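Local coordinates for protein Na-K-Cl cotransporter (Methanosarcina acetivorans, PDB 3G40) that forms the cytoplasmic C-terminal domain of a prokaryotic cation-chloride cotransporter, a membrane protein that probably carries chloride together with cations, at residues R31-T36 / P69-G74. Numbering follows the deposited sequence.
Sequences RELMGT and PSISEG
I71 points from its helix toward the neighbouring one and meets two consecutive side chains there, L33 and M34, which flank it differently. L33 reaches out to I71 tip to tip. Its CD2 methyl does most of the touching, lying 3.5 Å from CD1 of I71 and 3.7 Å from CG2 of the same residue, so that both ends of the forked isoleucine rest against a single leucine methyl. With CG anti to the backbone N (chi1 176°), the L33 branch is carried out toward I71. M34 takes the other flank. Its chain is bent at chi2 (-55°) and again at chi3, and it crosses I71 at a slant, presenting the sulfur rather than the terminal methyl: M34 SD lies 3.8 Å from I71 CD1, and CG1 of I71 is equally close to it. The I71 CD1 methyl thus sits between L33 CD2 and M34 SD, which are 5.9 Å apart.

Helices 30-44 and 64-77 are the connections of two successive beta-alpha-beta units, 22-27 to 49-54 and 49-54 to 81-86, at one end of the mixed sheet of this alpha/beta domain. They pack side by side here, with 7.9 Å between the CA atoms of M34 and I71. L33 also touches L52 on strand 49-54, which the two units share, while I71 extends its apolar surroundings to F37, one turn along the first helix from L33. Were I71 cut back to an alanine, the L33 CD2 methyl and the M34 sulfur would probably lose their contacts to the isoleucine branches, opening a gap between the two helices at this point. M34 itself packs against R154 of the second subunit, which places this buried seam close to the dimer interface.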
loop_
_atom_site.group_PDB
_atom_site.type_symbol
_atom_site.label_atom_id
_atom_site.label_comp_id
_atom_site.label_asym_id
_atom_site.label_seq_id
_atom_site.Cartn_x
_atom_site.Cartn_y
_atom_site.Cartn_z
ATOM N N ARG A 31 -5.970 -4.844 11.256
ATOM C CA ARG A 31 -4.792 -4.773 10.392
ATOM C C ARG A 31 -5.185 -4.548 8.931
ATOM O O ARG A 31 -4.517 -3.803 8.212
ATOM C CB ARG A 31 -3.955 -6.045 10.516
ATOM C CG ARG A 31 -3.402 -6.290 11.921
ATOM C CD ARG A 31 -3.033 -7.754 12.064
ATOM N NE ARG A 31 -2.677 -8.104 13.432
ATOM C CZ ARG A 31 -2.722 -9.341 13.911
ATOM N NH1 ARG A 31 -3.119 -10.339 13.131
ATOM N NH2 ARG A 31 -2.379 -9.581 15.170
ATOM N N GLU A 32 -6.259 -5.203 8.494
ATOM C CA GLU A 32 -6.809 -4.960 7.159
ATOM C C GLU A 32 -7.279 -3.523 7.050
ATOM O O GLU A 32 -7.048 -2.854 6.044
ATOM C CB GLU A 32 -7.983 -5.895 6.861
ATOM C CG GLU A 32 -7.586 -7.290 6.421
ATOM C CD GLU A 32 -7.126 -7.361 4.964
ATOM O OE1 GLU A 32 -7.215 -6.348 4.230
ATOM O OE2 GLU A 32 -6.679 -8.452 4.555
ATOM N N LEU A 33 -7.952 -3.044 8.090
ATOM C CA LEU A 33 -8.369 -1.649 8.113
ATOM C C LEU A 33 -7.167 -0.717 7.980
ATOM O O LEU A 33 -7.215 0.230 7.206
ATOM C CB LEU A 33 -9.144 -1.330 9.397
ATOM C CG LEU A 33 -9.558 0.131 9.579
ATOM C CD1 LEU A 33 -10.417 0.607 8.415
ATOM C CD2 LEU A 33 -10.304 0.302 10.931
ATOM N N MET A 34 -6.102 -0.963 8.745
ATOM C CA MET A 34 -4.910 -0.125 8.666
ATOM C C MET A 34 -4.354 -0.154 7.227
ATOM O O MET A 34 -3.868 0.856 6.716
ATOM C CB MET A 34 -3.836 -0.585 9.648
ATOM C CG MET A 34 -4.171 -0.271 11.127
ATOM S SD MET A 34 -4.518 1.495 11.369
ATOM C CE MET A 34 -2.886 2.197 11.220
ATOM N N GLY A 35 -4.430 -1.313 6.587
ATOM C CA GLY A 35 -3.914 -1.452 5.229
ATOM C C GLY A 35 -4.759 -0.730 4.186
ATOM O O GLY A 35 -4.309 -0.508 3.061
ATOM N N THR A 36 -5.979 -0.356 4.569
ATOM C CA THR A 36 -6.934 0.272 3.663
ATOM C C THR A 36 -7.221 1.710 4.065
ATOM O O THR A 36 -7.928 2.413 3.358
ATOM C CB THR A 36 -8.294 -0.472 3.668
ATOM O OG1 THR A 36 -8.080 -1.884 3.710
ATOM C CG2 THR A 36 -9.097 -0.120 2.429
ATOM N N PRO A 69 -11.420 2.971 18.065
ATOM C CA PRO A 69 -11.506 4.386 18.432
ATOM C C PRO A 69 -10.281 5.158 17.977
ATOM O O PRO A 69 -10.400 6.318 17.590
ATOM C CB PRO A 69 -11.548 4.346 19.963
ATOM C CG PRO A 69 -12.105 3.018 20.273
ATOM C CD PRO A 69 -11.560 2.092 19.240
ATOM N N SER A 70 -9.112 4.537 18.025
ATOM C CA SER A 70 -7.903 5.234 17.598
ATOM C C SER A 70 -7.918 5.482 16.087
ATOM O O SER A 70 -7.505 6.542 15.604
ATOM C CB SER A 70 -6.657 4.444 17.973
ATOM O OG SER A 70 -5.495 5.163 17.604
ATOM N N ILE A 71 -8.384 4.492 15.343
ATOM C CA ILE A 71 -8.399 4.626 13.894
ATOM C C ILE A 71 -9.447 5.656 13.495
ATOM O O ILE A 71 -9.221 6.470 12.611
ATOM C CB ILE A 71 -8.605 3.277 13.206
ATOM C CG1 ILE A 71 -7.487 2.325 13.641
ATOM C CG2 ILE A 71 -8.579 3.446 11.671
ATOM C CD1 ILE A 71 -7.725 0.885 13.277
ATOM N N SER A 72 -10.581 5.658 14.191
ATOM C CA SER A 72 -11.632 6.627 13.903
ATOM C C SER A 72 -11.130 8.062 14.140
ATOM O O SER A 72 -11.369 8.958 13.336
ATOM C CB SER A 72 -12.878 6.320 14.768
ATOM O OG SER A 72 -13.995 7.052 14.312
ATOM N N GLU A 73 -10.439 8.273 15.250
ATOM C CA GLU A 73 -9.798 9.556 15.519
ATOM C C GLU A 73 -8.782 9.894 14.420
ATOM O O GLU A 73 -8.601 11.054 14.053
ATOM C CB GLU A 73 -9.100 9.511 16.886
ATOM C CG GLU A 73 -8.164 10.677 17.156
ATOM C CD GLU A 73 -8.898 11.976 17.443
ATOM O OE1 GLU A 73 -10.034 12.155 16.947
ATOM O OE2 GLU A 73 -8.333 12.824 18.171
ATOM N N GLY A 74 -8.125 8.872 13.887
ATOM C CA GLY A 74 -7.158 9.099 12.817
ATOM C C GLY A 74 -7.827 9.697 11.591
ATOM O O GLY A 74 -7.295 10.618 10.981
#